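Local coordinates for protein KLLA0F20702p (Kluyveromyces lactis, PDB 5Y5A) that is the Est1 subunit of yeast telomerase, here its N-terminal helical part, and probably serves in recruiting the enzyme to telomeres by binding Cdc13, at residues Leu365-Leu368 against Ile369-His373; Met411-Phe414 against Lys415-Glu418; Gln535-Val538 against Tyr539-Lys543; Lys543-Glu546 against Lys547-Cys550. All coordinates share one frame; numbering follows the deposited sequence.

How the contacts relate
Following the chain from its N terminus, contact 1 lies well inside helix 339-379, in the buried interior of the fold. Helix 385-410 then leads to contact 2, a turn at the surface in the linker to helix 421-433. Contacts 3 and 4 come much later: contact 3 is a turn-by-turn pairing within helix 526-546, and contact 4 is the exit from that helix before strand 552-555. All four are local and run in series, contacts 3 and 4 overlapping only at Lys543, so none encloses another. Helix 421-433 is the common neighbour, touched by side chains of every contact. The centres of contacts 3 and 4 are about 12 Å apart, those of contacts 2 and 3 about 17 Å.

Contact 1: Leu365-Leu368 against Ile369-His373; sequences LILL and IGSFH
Ser371 grips the carbonyl of Leu367 twice. Its backbone N lies 2.7 Å from Leu367 O in a bond bent to 140°, and its hydroxyl OG adds a second, of 2.9 Å, to the same Leu367 O, coming from above the carbonyl plane. The hydroxyl turns back along the helix because OG stands beside its own backbone N, with chi1 at -75°. Replacing the serine with alanine would probably cost Leu367 O its second donor and leave a small gap beside Leu367 CD1, which lies 3.9 Å from Ser371 OG. Two residues earlier, Leu365 and Ile369 run side by side, their CD1 methyls 4.1 Å apart; Ile369 N makes a nearly straight bond of 2.9 Å to Leu365 O. These i to i+4 pairs belong to the C-terminal half of helix 339-379, within the Est1 DNA/RNA binding region. Gly370 N continues the pattern to Ile366 O at 2.9 Å, whereas the bond from Phe372 N to Leu368 O is weak. Farther out, Leu365 and Leu368 pack on Phe402 and Phe401 of helix 385-410, Ile369 meets Ile428 and Trp432 of helix 421-433, and Ile321 of helix 318-325 touches Leu367, Leu368 and Ser371.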
ATOM      1  N   LEU A 365     -10.410   2.227  -5.441  1.00 49.46           N
ATOM      2  CA  LEU A 365     -10.780   3.420  -4.684  1.00 43.94           C
ATOM      3  C   LEU A 365      -9.570   4.050  -4.004  1.00 37.91           C
ATOM      4  O   LEU A 365      -9.319   5.245  -4.149  1.00 35.10           O
ATOM      5  CB  LEU A 365     -11.852   3.076  -3.642  1.00 44.26           C
ATOM      6  CG  LEU A 365     -12.164   4.179  -2.631  1.00 43.45           C
ATOM      7  CD1 LEU A 365     -12.930   5.325  -3.277  1.00 38.81           C
ATOM      8  CD2 LEU A 365     -12.931   3.624  -1.428  1.00 49.97           C
ATOM      9  N   ILE A 366      -8.802   3.244  -3.282  1.00 40.81           N
ATOM     10  CA  ILE A 366      -7.621   3.758  -2.590  1.00 41.63           C
ATOM     11  C   ILE A 366      -6.531   4.238  -3.553  1.00 38.87           C
ATOM     12  O   ILE A 366      -5.925   5.294  -3.336  1.00 38.28           O
ATOM     13  CB  ILE A 366      -7.035   2.703  -1.657  1.00 43.88           C
ATOM     14  CG1 ILE A 366      -8.107   2.244  -0.664  1.00 46.10           C
ATOM     15  CG2 ILE A 366      -5.824   3.259  -0.916  1.00 37.28           C
ATOM     16  CD1 ILE A 366      -7.841   0.867  -0.116  1.00 43.54           C
ATOM     17  N   LEU A 367      -6.281   3.468  -4.611  1.00 35.65           N
ATOM     18  CA  LEU A 367      -5.358   3.893  -5.663  1.00 36.12           C
ATOM     19  C   LEU A 367      -5.737   5.288  -6.180  1.00 38.87           C
ATOM     20  O   LEU A 367      -4.895   6.177  -6.285  1.00 38.51           O
ATOM     21  CB  LEU A 367      -5.360   2.889  -6.812  1.00 29.15           C
ATOM     22  CG  LEU A 367      -4.716   3.314  -8.132  1.00 35.86           C
ATOM     23  CD1 LEU A 367      -3.194   3.444  -7.990  1.00 40.21           C
ATOM     24  CD2 LEU A 367      -5.061   2.321  -9.231  1.00 39.38           C
ATOM     25  N   LEU A 368      -7.021   5.461  -6.480  1.00 37.79           N
ATOM     26  CA  LEU A 368      -7.550   6.703  -7.029  1.00 38.50           C
ATOM     27  C   LEU A 368      -7.405   7.879  -6.065  1.00 40.69           C
ATOM     28  O   LEU A 368      -6.964   8.965  -6.458  1.00 39.62           O
ATOM     29  CB  LEU A 368      -9.022   6.512  -7.407  1.00 41.67           C
ATOM     30  CG  LEU A 368      -9.695   7.682  -8.114  1.00 40.69           C
ATOM     31  CD1 LEU A 368      -8.977   7.976  -9.431  1.00 36.21           C
ATOM     32  CD2 LEU A 368     -11.180   7.388  -8.329  1.00 35.74           C
ATOM     33  N   ILE A 369      -7.781   7.667  -4.806  1.00 38.25           N
ATOM     34  CA  ILE A 369      -7.603   8.694  -3.772  1.00 36.83           C
ATOM     35  C   ILE A 369      -6.130   9.082  -3.668  1.00 42.65           C
ATOM     36  O   ILE A 369      -5.778  10.262  -3.699  1.00 40.20           O
ATOM     37  CB  ILE A 369      -8.120   8.211  -2.397  1.00 32.86           C
ATOM     38  CG1 ILE A 369      -9.639   8.356  -2.336  1.00 33.73           C
ATOM     39  CG2 ILE A 369      -7.480   9.013  -1.246  1.00 34.08           C
ATOM     40  CD1 ILE A 369     -10.282   7.630  -1.167  1.00 35.13           C
ATOM     41  N   GLY A 370      -5.272   8.075  -3.550  1.00 38.42           N
ATOM     42  CA  GLY A 370      -3.839   8.296  -3.534  1.00 33.55           C
ATOM     43  C   GLY A 370      -3.345   9.021  -4.774  1.00 33.31           C
ATOM     44  O   GLY A 370      -2.491   9.891  -4.686  1.00 37.49           O
ATOM     45  N   SER A 371      -3.903   8.679  -5.929  1.00 33.24           N
ATOM     46  CA  SER A 371      -3.476   9.280  -7.185  1.00 35.56           C
ATOM     47  C   SER A 371      -3.718  10.782  -7.283  1.00 35.81           C
ATOM     48  O   SER A 371      -3.051  11.464  -8.069  1.00 37.83           O
ATOM     49  CB  SER A 371      -4.159   8.583  -8.355  1.00 36.35           C
ATOM     50  OG  SER A 371      -3.551   7.319  -8.575  1.00 42.52           O
ATOM     51  N   PHE A 372      -4.668  11.305  -6.511  1.00 34.58           N
ATOM     52  CA  PHE A 372      -4.889  12.752  -6.506  1.00 35.66           C
ATOM     53  C   PHE A 372      -3.678  13.442  -5.885  1.00 34.01           C
ATOM     54  O   PHE A 372      -3.295  14.538  -6.298  1.00 39.35           O
ATOM     55  CB  PHE A 372      -6.174  13.136  -5.747  1.00 36.58           C
ATOM     56  CG  PHE A 372      -6.380  14.638  -5.620  1.00 38.64           C
ATOM     57  CD1 PHE A 372      -6.857  15.382  -6.692  1.00 35.72           C
ATOM     58  CD2 PHE A 372      -6.104  15.295  -4.430  1.00 35.79           C
ATOM     59  CE1 PHE A 372      -7.043  16.749  -6.588  1.00 38.11           C
ATOM     60  CE2 PHE A 372      -6.285  16.676  -4.314  1.00 43.22           C
ATOM     61  CZ  PHE A 372      -6.754  17.402  -5.392  1.00 44.32           C
ATOM     62  N   HIS A 373      -3.073  12.797  -4.892  1.00 37.12           N
ATOM     63  CA  HIS A 373      -1.894  13.368  -4.248  1.00 40.72           C
ATOM     64  C   HIS A 373      -0.636  13.050  -5.057  1.00 39.10           C
ATOM     65  O   HIS A 373       0.323  13.799  -5.010  1.00 43.80           O
ATOM     66  CB  HIS A 373      -1.764  12.863  -2.812  1.00 41.29           C
ATOM     67  CG  HIS A 373      -2.967  13.155  -1.968  1.00 44.76           C
ATOM     68  ND1 HIS A 373      -3.101  14.321  -1.245  1.00 42.71           N
ATOM     69  CD2 HIS A 373      -4.104  12.448  -1.763  1.00 39.83           C
ATOM     70  CE1 HIS A 373      -4.264  14.313  -0.618  1.00 40.91           C
ATOM     71  NE2 HIS A 373      -4.891  13.189  -0.911  1.00 40.88           N
TER

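Contact 2: Met411-Phe414 against Lys415-Glu418; sequences MKEF and KNCE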
ATOM      1  N   MET A 411     -25.176   1.404  -2.070  1.00 42.20           N
ATOM      2  CA  MET A 411     -26.622   1.523  -1.858  1.00 44.00           C
ATOM      3  C   MET A 411     -27.330   0.181  -2.004  1.00 45.69           C
ATOM      4  O   MET A 411     -28.383  -0.037  -1.398  1.00 47.86           O
ATOM      5  CB  MET A 411     -27.242   2.539  -2.827  1.00 48.46           C
ATOM      6  CG  MET A 411     -27.051   3.996  -2.425  1.00 44.66           C
ATOM      7  SD  MET A 411     -27.946   4.443  -0.933  1.00 50.84           S
ATOM      8  CE  MET A 411     -29.612   4.579  -1.576  1.00 46.50           C
ATOM      9  N   LYS A 412     -26.757  -0.715  -2.803  1.00 41.28           N
ATOM     10  CA  LYS A 412     -27.350  -2.041  -2.987  1.00 49.66           C
ATOM     11  C   LYS A 412     -26.820  -3.047  -1.966  1.00 48.34           C
ATOM     12  O   LYS A 412     -27.264  -4.190  -1.940  1.00 53.12           O
ATOM     13  CB  LYS A 412     -27.095  -2.574  -4.405  1.00 49.77           C
ATOM     14  CG  LYS A 412     -27.526  -1.642  -5.533  1.00 54.55           C
ATOM     15  CD  LYS A 412     -27.640  -2.391  -6.866  1.00 60.10           C
ATOM     16  CE  LYS A 412     -27.794  -1.421  -8.038  1.00 61.06           C
ATOM     17  NZ  LYS A 412     -27.981  -2.126  -9.342  1.00 57.46           N
ATOM     18  N   GLU A 413     -25.876  -2.628  -1.125  1.00 46.40           N
ATOM     19  CA  GLU A 413     -25.229  -3.569  -0.212  1.00 52.11           C
ATOM     20  C   GLU A 413     -25.021  -3.066   1.221  1.00 49.44           C
ATOM     21  O   GLU A 413     -24.238  -3.653   1.969  1.00 45.03           O
ATOM     22  CB  GLU A 413     -23.868  -3.985  -0.780  1.00 53.41           C
ATOM     23  CG  GLU A 413     -23.925  -4.645  -2.147  1.00 51.28           C
ATOM     24  CD  GLU A 413     -24.616  -5.995  -2.119  1.00 49.87           C
ATOM     25  OE1 GLU A 413     -25.067  -6.462  -3.192  1.00 49.15           O
ATOM     26  OE2 GLU A 413     -24.698  -6.597  -1.027  1.00 52.01           O
ATOM     27  N   PHE A 414     -25.723  -2.012   1.624  1.00 48.76           N
ATOM     28  CA  PHE A 414     -25.437  -1.410   2.925  1.00 47.95           C
ATOM     29  C   PHE A 414     -25.876  -2.307   4.080  1.00 52.87           C
ATOM     30  O   PHE A 414     -25.467  -2.077   5.217  1.00 54.56           O
ATOM     31  CB  PHE A 414     -26.080  -0.020   3.049  1.00 44.91           C
ATOM     32  CG  PHE A 414     -27.587  -0.032   3.006  1.00 47.42           C
ATOM     33  CD1 PHE A 414     -28.329  -0.245   4.162  1.00 43.02           C
ATOM     34  CD2 PHE A 414     -28.260   0.190   1.814  1.00 48.49           C
ATOM     35  CE1 PHE A 414     -29.705  -0.248   4.125  1.00 42.89           C
ATOM     36  CE2 PHE A 414     -29.639   0.185   1.770  1.00 53.80           C
ATOM     37  CZ  PHE A 414     -30.363  -0.040   2.925  1.00 53.43           C
ATOM     38  N   LYS A 415     -26.683  -3.332   3.790  1.00 52.41           N
ATOM     39  CA  LYS A 415     -27.110  -4.285   4.818  1.00 52.66           C
ATOM     40  C   LYS A 415     -26.219  -5.522   4.884  1.00 51.85           C
ATOM     41  O   LYS A 415     -26.375  -6.371   5.771  1.00 47.37           O
ATOM     42  CB  LYS A 415     -28.562  -4.724   4.585  1.00 55.11           C
ATOM     43  CG  LYS A 415     -29.577  -3.607   4.733  1.00 55.00           C
ATOM     44  CD  LYS A 415     -30.997  -4.109   4.560  1.00 64.14           C
ATOM     45  CE  LYS A 415     -31.971  -2.948   4.604  1.00 74.21           C
ATOM     46  NZ  LYS A 415     -33.387  -3.371   4.424  1.00 80.53           N
ATOM     47  N   ASN A 416     -25.291  -5.629   3.941  1.00 52.52           N
ATOM     48  CA  ASN A 416     -24.431  -6.810   3.840  1.00 51.93           C
ATOM     49  C   ASN A 416     -23.451  -6.894   5.016  1.00 51.85           C
ATOM     50  O   ASN A 416     -22.502  -6.111   5.105  1.00 48.34           O
ATOM     51  CB  ASN A 416     -23.673  -6.785   2.505  1.00 56.84           C
ATOM     52  CG  ASN A 416     -22.958  -8.090   2.201  1.00 56.03           C
ATOM     53  OD1 ASN A 416     -22.387  -8.728   3.086  1.00 57.97           O
ATOM     54  ND2 ASN A 416     -22.982  -8.492   0.934  1.00 51.15           N
ATOM     55  N   CYS A 417     -23.679  -7.852   5.906  1.00 51.10           N
ATOM     56  CA  CYS A 417     -22.820  -8.046   7.071  1.00 55.76           C
ATOM     57  C   CYS A 417     -21.633  -8.972   6.786  1.00 62.20           C
ATOM     58  O   CYS A 417     -20.748  -9.127   7.623  1.00 62.80           O
ATOM     59  CB  CYS A 417     -23.634  -8.606   8.240  1.00 53.79           C
ATOM     60  SG  CYS A 417     -24.958  -7.506   8.828  1.00 75.17           S
ATOM     61  N   GLU A 418     -21.614  -9.584   5.606  1.00 64.60           N
ATOM     62  CA  GLU A 418     -20.570 -10.550   5.269  1.00 65.47           C
ATOM     63  C   GLU A 418     -19.309  -9.900   4.701  1.00 56.14           C
ATOM     64  O   GLU A 418     -18.207 -10.395   4.898  1.00 55.47           O
ATOM     65  CB  GLU A 418     -21.104 -11.578   4.271  1.00 71.07           C
ATOM     66  CG  GLU A 418     -22.423 -12.202   4.680  1.00 86.80           C
ATOM     67  CD  GLU A 418     -22.342 -12.898   6.020  1.00 99.29           C
ATOM     68  OE1 GLU A 418     -21.433 -13.738   6.197  1.00105.65           O
ATOM     69  OE2 GLU A 418     -23.181 -12.600   6.899  1.00101.32           O
TER
HETATM   70  O   HOH W   1     -22.643  -3.449   4.176  1.00 46.33           O
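Asn416 and Glu413 are joined twice, once through the backbone and once through their side chains. Asn416 N donates to Glu413 O at 3.0 Å, closing a type I beta turn, while Asn416 ND2 reaches Glu413 OE2 at 3.2 Å. The latter bond is nearly straight, at 171°, and leaves in the plane of the amide, yet it meets the carboxylate from above its plane; the two flat groups are turned 57° apart. The other carboxylate oxygen, OE1, is bound by Tyr354 OH. Asn416 OD1 faces forward and accepts from Glu418 N at 2.8 Å, forming an Asx turn, and also from Met419 N, so the amide bridges the turn before it and the chain after it. An alanine at this position would probably leave Glu413 OE2 without this donor and Glu418 N without this acceptor, setting the chain after the turn freer to move. Water 1 adds a further link, lying 2.7 Å from Glu413 O and 2.8 Å from Asn416 O. Beyond these polar links, the extended Lys415 chain lies alongside the Phe414 ring, with Lys415 CG 3.4 Å from Phe414 CE1. The turn occupies the surface linker between helices 385-410 and 421-433: Glu413 and Asn416 touch Tyr422 of the latter, Phe414 packs against Glu459 of helix 447-462, and Phe414 O accepts from His530 NE2 of helix 526-546.

Contact 3: Gln535-Val538 against Tyr539-Lys543; sequences QVLV and YSNKK
Tyr539 rests its CB 3.5 Å from Gln535 O, at the start of the same turn, and the ring beyond takes Lys543 CG over one face, 4.2 Å above its plane and offset toward the rim. The second flat group, the amide of Asn541, is held near the carbonyl of Leu537 but is bonded elsewhere: its ND2 donates to Thr457 OG1 of helix 447-462. Both groups sit on helix 526-546, in which Tyr539 N, Ser540 N, Asn541 N and Lys542 N each bond to the carbonyl four residues earlier.

Tyr539 and Asn541 leave the helix differently. The tyrosine has CG anti to its backbone N (chi1 176°), which leads the ring away from the preceding turn, to pack on Arg475, whereas Asn541 has CG beside its backbone N and points back over the preceding turn. On a third line, Val538 and Lys542 run side by side in the same direction, the lysine chain extended so that Lys542 CE comes within 3.8 Å of Val538 CG1.

The buried side is largely apolar around Leu537, which packs on Leu423 and Ala426 of helix 421-433 and on Leu460 of helix 447-462; Val536 meets Phe501, so this part of the helix lies against two others. Lys543 also packs on an aromatic side chain of the bound peptide. Val536 O receives two bonds, from opposite faces of its plane: Ser540 N reaches Val536 O at 3.0 Å, and Ser540 OG reaches the same Val536 O at 3.1 Å.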
ATOM      1  N   GLN A 535     -22.865   3.041  12.602  1.00 44.46           N
ATOM      2  CA  GLN A 535     -22.850   4.150  13.550  1.00 45.64           C
ATOM      3  C   GLN A 535     -21.825   5.218  13.171  1.00 45.99           C
ATOM      4  O   GLN A 535     -22.142   6.400  13.125  1.00 44.48           O
ATOM      5  CB  GLN A 535     -22.574   3.630  14.958  1.00 46.11           C
ATOM      6  CG  GLN A 535     -23.540   2.544  15.382  1.00 59.16           C
ATOM      7  CD  GLN A 535     -23.360   2.144  16.825  1.00 75.87           C
ATOM      8  OE1 GLN A 535     -22.701   1.149  17.131  1.00 79.98           O
ATOM      9  NE2 GLN A 535     -23.951   2.919  17.729  1.00 82.74           N
ATOM     10  N   VAL A 536     -20.599   4.800  12.878  1.00 45.51           N
ATOM     11  CA  VAL A 536     -19.552   5.764  12.582  1.00 46.39           C
ATOM     12  C   VAL A 536     -19.847   6.484  11.267  1.00 47.15           C
ATOM     13  O   VAL A 536     -19.450   7.634  11.083  1.00 51.97           O
ATOM     14  CB  VAL A 536     -18.149   5.092  12.531  1.00 46.95           C
ATOM     15  CG1 VAL A 536     -18.060   4.055  11.403  1.00 43.62           C
ATOM     16  CG2 VAL A 536     -17.056   6.140  12.391  1.00 47.82           C
ATOM     17  N   LEU A 537     -20.556   5.821  10.358  1.00 48.63           N
ATOM     18  CA  LEU A 537     -20.867   6.440   9.075  1.00 44.96           C
ATOM     19  C   LEU A 537     -21.971   7.467   9.241  1.00 50.67           C
ATOM     20  O   LEU A 537     -21.909   8.539   8.643  1.00 50.07           O
ATOM     21  CB  LEU A 537     -21.266   5.396   8.040  1.00 44.00           C
ATOM     22  CG  LEU A 537     -20.084   4.753   7.323  1.00 47.53           C
ATOM     23  CD1 LEU A 537     -20.549   3.639   6.404  1.00 44.42           C
ATOM     24  CD2 LEU A 537     -19.316   5.813   6.542  1.00 42.06           C
ATOM     25  N   VAL A 538     -22.978   7.143  10.055  1.00 49.87           N
ATOM     26  CA  VAL A 538     -24.056   8.084  10.330  1.00 52.40           C
ATOM     27  C   VAL A 538     -23.470   9.330  11.004  1.00 53.24           C
ATOM     28  O   VAL A 538     -23.830  10.457  10.671  1.00 50.95           O
ATOM     29  CB  VAL A 538     -25.163   7.451  11.216  1.00 48.51           C
ATOM     30  CG1 VAL A 538     -26.106   8.512  11.749  1.00 48.01           C
ATOM     31  CG2 VAL A 538     -25.949   6.408  10.435  1.00 47.93           C
ATOM     32  N   TYR A 539     -22.534   9.122  11.924  1.00 52.61           N
ATOM     33  CA  TYR A 539     -21.892  10.228  12.626  1.00 57.34           C
ATOM     34  C   TYR A 539     -21.049  11.110  11.699  1.00 49.38           C
ATOM     35  O   TYR A 539     -21.137  12.337  11.734  1.00 47.66           O
ATOM     36  CB  TYR A 539     -21.014   9.694  13.759  1.00 66.33           C
ATOM     37  CG  TYR A 539     -20.238  10.770  14.480  1.00 79.06           C
ATOM     38  CD1 TYR A 539     -20.850  11.572  15.429  1.00 81.75           C
ATOM     39  CD2 TYR A 539     -18.891  10.979  14.212  1.00 88.81           C
ATOM     40  CE1 TYR A 539     -20.147  12.557  16.093  1.00 90.37           C
ATOM     41  CE2 TYR A 539     -18.179  11.964  14.872  1.00 95.29           C
ATOM     42  CZ  TYR A 539     -18.814  12.750  15.811  1.00 98.35           C
ATOM     43  OH  TYR A 539     -18.115  13.733  16.476  1.00109.50           O
ATOM     44  N   SER A 540     -20.223  10.487  10.873  1.00 44.74           N
ATOM     45  CA  SER A 540     -19.374  11.248   9.970  1.00 49.07           C
ATOM     46  C   SER A 540     -20.217  11.948   8.916  1.00 47.14           C
ATOM     47  O   SER A 540     -19.985  13.111   8.596  1.00 51.36           O
ATOM     48  CB  SER A 540     -18.335  10.338   9.312  1.00 49.80           C
ATOM     49  OG  SER A 540     -17.424   9.852  10.283  1.00 54.06           O
ATOM     50  N   ASN A 541     -21.207  11.244   8.386  1.00 44.90           N
ATOM     51  CA  ASN A 541     -22.059  11.824   7.358  1.00 51.06           C
ATOM     52  C   ASN A 541     -22.857  13.009   7.881  1.00 47.24           C
ATOM     53  O   ASN A 541     -23.008  14.014   7.187  1.00 51.77           O
ATOM     54  CB  ASN A 541     -22.991  10.759   6.771  1.00 45.49           C
ATOM     55  CG  ASN A 541     -22.233   9.722   5.967  1.00 50.37           C
ATOM     56  OD1 ASN A 541     -21.008   9.800   5.853  1.00 52.38           O
ATOM     57  ND2 ASN A 541     -22.949   8.737   5.413  1.00 45.41           N
ATOM     58  N   LYS A 542     -23.357  12.914   9.106  1.00 42.63           N
ATOM     59  CA  LYS A 542     -24.056  14.056   9.681  1.00 45.99           C
ATOM     60  C   LYS A 542     -23.128  15.269   9.856  1.00 50.00           C
ATOM     61  O   LYS A 542     -23.541  16.409   9.612  1.00 46.25           O
ATOM     62  CB  LYS A 542     -24.697  13.681  11.015  1.00 52.64           C
ATOM     63  CG  LYS A 542     -25.889  12.743  10.874  1.00 63.12           C
ATOM     64  CD  LYS A 542     -26.807  12.828  12.085  1.00 78.33           C
ATOM     65  CE  LYS A 542     -27.948  11.826  11.975  1.00 85.84           C
ATOM     66  NZ  LYS A 542     -29.072  12.170  12.898  1.00 90.52           N
ATOM     67  N   LYS A 543     -21.881  15.034  10.264  1.00 49.31           N
ATOM     68  CA  LYS A 543     -20.949  16.148  10.439  1.00 52.00           C
ATOM     69  C   LYS A 543     -20.652  16.768   9.084  1.00 49.71           C
ATOM     70  O   LYS A 543     -20.578  17.987   8.951  1.00 48.33           O
ATOM     71  CB  LYS A 543     -19.644  15.701  11.105  1.00 55.88           C
ATOM     72  CG  LYS A 543     -19.789  15.172  12.523  1.00 56.83           C
ATOM     73  CD  LYS A 543     -20.281  16.225  13.496  1.00 67.45           C
ATOM     74  CE  LYS A 543     -19.199  17.225  13.849  1.00 75.62           C
ATOM     75  NZ  LYS A 543     -19.686  18.189  14.877  1.00 84.61           N
TER

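Contact 4: Lys543-Glu546 against Lys547-Cys550; sequences KFLE and KNCC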
ATOM      1  N   LYS A 543     -21.881  15.034  10.264  1.00 49.31           N
ATOM      2  CA  LYS A 543     -20.949  16.148  10.439  1.00 52.00           C
ATOM      3  C   LYS A 543     -20.652  16.768   9.084  1.00 49.71           C
ATOM      4  O   LYS A 543     -20.578  17.987   8.951  1.00 48.33           O
ATOM      5  CB  LYS A 543     -19.644  15.701  11.105  1.00 55.88           C
ATOM      6  CG  LYS A 543     -19.789  15.172  12.523  1.00 56.83           C
ATOM      7  CD  LYS A 543     -20.281  16.225  13.496  1.00 67.45           C
ATOM      8  CE  LYS A 543     -19.199  17.225  13.849  1.00 75.62           C
ATOM      9  NZ  LYS A 543     -19.686  18.189  14.877  1.00 84.61           N
ATOM     10  N   PHE A 544     -20.488  15.919   8.074  1.00 47.98           N
ATOM     11  CA  PHE A 544     -20.207  16.400   6.729  1.00 48.55           C
ATOM     12  C   PHE A 544     -21.343  17.240   6.169  1.00 52.41           C
ATOM     13  O   PHE A 544     -21.117  18.282   5.553  1.00 54.22           O
ATOM     14  CB  PHE A 544     -19.949  15.240   5.780  1.00 45.94           C
ATOM     15  CG  PHE A 544     -19.886  15.652   4.340  1.00 45.56           C
ATOM     16  CD1 PHE A 544     -18.755  16.275   3.834  1.00 43.21           C
ATOM     17  CD2 PHE A 544     -20.960  15.432   3.493  1.00 39.52           C
ATOM     18  CE1 PHE A 544     -18.694  16.669   2.512  1.00 41.26           C
ATOM     19  CE2 PHE A 544     -20.904  15.820   2.167  1.00 40.69           C
ATOM     20  CZ  PHE A 544     -19.766  16.442   1.674  1.00 38.16           C
ATOM     21  N   LEU A 545     -22.561  16.761   6.369  1.00 49.30           N
ATOM     22  CA  LEU A 545     -23.734  17.367   5.764  1.00 47.95           C
ATOM     23  C   LEU A 545     -24.084  18.674   6.441  1.00 50.52           C
ATOM     24  O   LEU A 545     -24.771  19.517   5.861  1.00 44.90           O
ATOM     25  CB  LEU A 545     -24.917  16.401   5.826  1.00 51.67           C
ATOM     26  CG  LEU A 545     -24.817  15.251   4.818  1.00 48.48           C
ATOM     27  CD1 LEU A 545     -25.917  14.222   5.036  1.00 47.60           C
ATOM     28  CD2 LEU A 545     -24.856  15.784   3.386  1.00 46.71           C
ATOM     29  N   GLU A 546     -23.594  18.841   7.666  1.00 50.55           N
ATOM     30  CA  GLU A 546     -23.876  20.032   8.451  1.00 59.95           C
ATOM     31  C   GLU A 546     -23.625  21.311   7.653  1.00 58.34           C
ATOM     32  O   GLU A 546     -24.431  22.230   7.689  1.00 54.04           O
ATOM     33  CB  GLU A 546     -23.042  20.044   9.732  1.00 66.50           C
ATOM     34  CG  GLU A 546     -23.554  21.022  10.779  1.00 84.37           C
ATOM     35  CD  GLU A 546     -22.460  21.550  11.697  1.00100.00           C
ATOM     36  OE1 GLU A 546     -21.267  21.288  11.425  1.00110.42           O
ATOM     37  OE2 GLU A 546     -22.797  22.232  12.692  1.00100.55           O
ATOM     38  N   LYS A 547     -22.530  21.357   6.901  1.00 59.10           N
ATOM     39  CA  LYS A 547     -22.194  22.571   6.167  1.00 58.43           C
ATOM     40  C   LYS A 547     -22.106  22.371   4.654  1.00 55.68           C
ATOM     41  O   LYS A 547     -21.318  23.039   3.986  1.00 53.54           O
ATOM     42  CB  LYS A 547     -20.875  23.141   6.698  1.00 66.27           C
ATOM     43  CG  LYS A 547     -20.963  23.599   8.149  1.00 78.24           C
ATOM     44  CD  LYS A 547     -19.613  24.018   8.709  1.00 86.98           C
ATOM     45  CE  LYS A 547     -19.775  24.658  10.085  1.00 89.16           C
ATOM     46  NZ  LYS A 547     -18.481  25.132  10.654  1.00 93.69           N
ATOM     47  N   ASN A 548     -22.912  21.459   4.112  1.00 50.50           N
ATOM     48  CA  ASN A 548     -22.947  21.266   2.665  1.00 48.93           C
ATOM     49  C   ASN A 548     -23.548  22.509   2.017  1.00 52.60           C
ATOM     50  O   ASN A 548     -24.293  23.241   2.658  1.00 50.43           O
ATOM     51  CB  ASN A 548     -23.739  19.999   2.280  1.00 44.95           C
ATOM     52  CG  ASN A 548     -25.252  20.196   2.346  1.00 48.20           C
ATOM     53  OD1 ASN A 548     -25.878  20.613   1.368  1.00 56.55           O
ATOM     54  ND2 ASN A 548     -25.846  19.886   3.496  1.00 44.59           N
ATOM     55  N   CYS A 549     -23.215  22.751   0.752  1.00 50.71           N
ATOM     56  CA  CYS A 549     -23.649  23.959   0.064  1.00 48.75           C
ATOM     57  C   CYS A 549     -24.663  23.636  -1.021  1.00 49.44           C
ATOM     58  O   CYS A 549     -24.871  24.425  -1.942  1.00 55.21           O
ATOM     59  CB  CYS A 549     -22.445  24.689  -0.549  1.00 52.10           C
ATOM     60  SG  CYS A 549     -21.060  25.003   0.595  1.00 58.98           S
ATOM     61  N   CYS A 550     -25.293  22.474  -0.915  1.00 46.66           N
ATOM     62  CA  CYS A 550     -26.198  22.012  -1.960  1.00 48.19           C
ATOM     63  C   CYS A 550     -27.636  21.899  -1.472  1.00 52.05           C
ATOM     64  O   CYS A 550     -28.450  21.214  -2.091  1.00 52.32           O
ATOM     65  CB  CYS A 550     -25.729  20.663  -2.504  1.00 42.13           C
ATOM     66  SG  CYS A 550     -24.060  20.696  -3.207  1.00 52.96           S
TER
HETATM   67  O   HOH W   2     -19.796  20.058   7.468  1.00 53.10           O
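Around Lys547 the backbone leaves its helical course: Lys547 N lies 4.4 Å from Lys543 O, and Asn548 N instead closes onto Leu545 O, three residues back, at 3.2 Å. Water 2 spans the widened step, lying 2.7 Å from Lys543 O and accepting from Lys547 N at 3.1 Å.

The side chain of Asn548 secures the exit. Asn548 ND2 donates to Leu545 O at 2.6 Å, in the carbonyl plane and on a lone pair, whereas the backbone N of Asn548 approaches the same oxygen from above that plane. With chi1 at 78°, CG of Asn548 stands between its own backbone N and carbonyl carbon, which lets ND2 meet Leu545 O. Its other end looks forward: Asn548 OD1 accepts from Cys550 N at 3.0 Å, an Asx turn in the loop before strand 552-555. Asn548 ND2 also bonds Phe552 O on that strand, so one amide ties the helix end to the hairpin.

Glu546 and Lys547 lie side by side, pointing the same way. Glu546 OE1 comes 3.9 Å from Lys547 CE, while its distance to Lys547 NZ is 4.8 Å. On the buried side the Phe544 ring stacks on His444, whose NE2 bonds Phe544 O.

Beyond the two segments, Lys547 NZ is salt-bridged to an acidic side chain of the bound peptide. Glu546, though not in direct contact with that ammonium group, may contribute to its electrostatic setting. Through the salt bridge the helix exit offers a positive charge to the peptide.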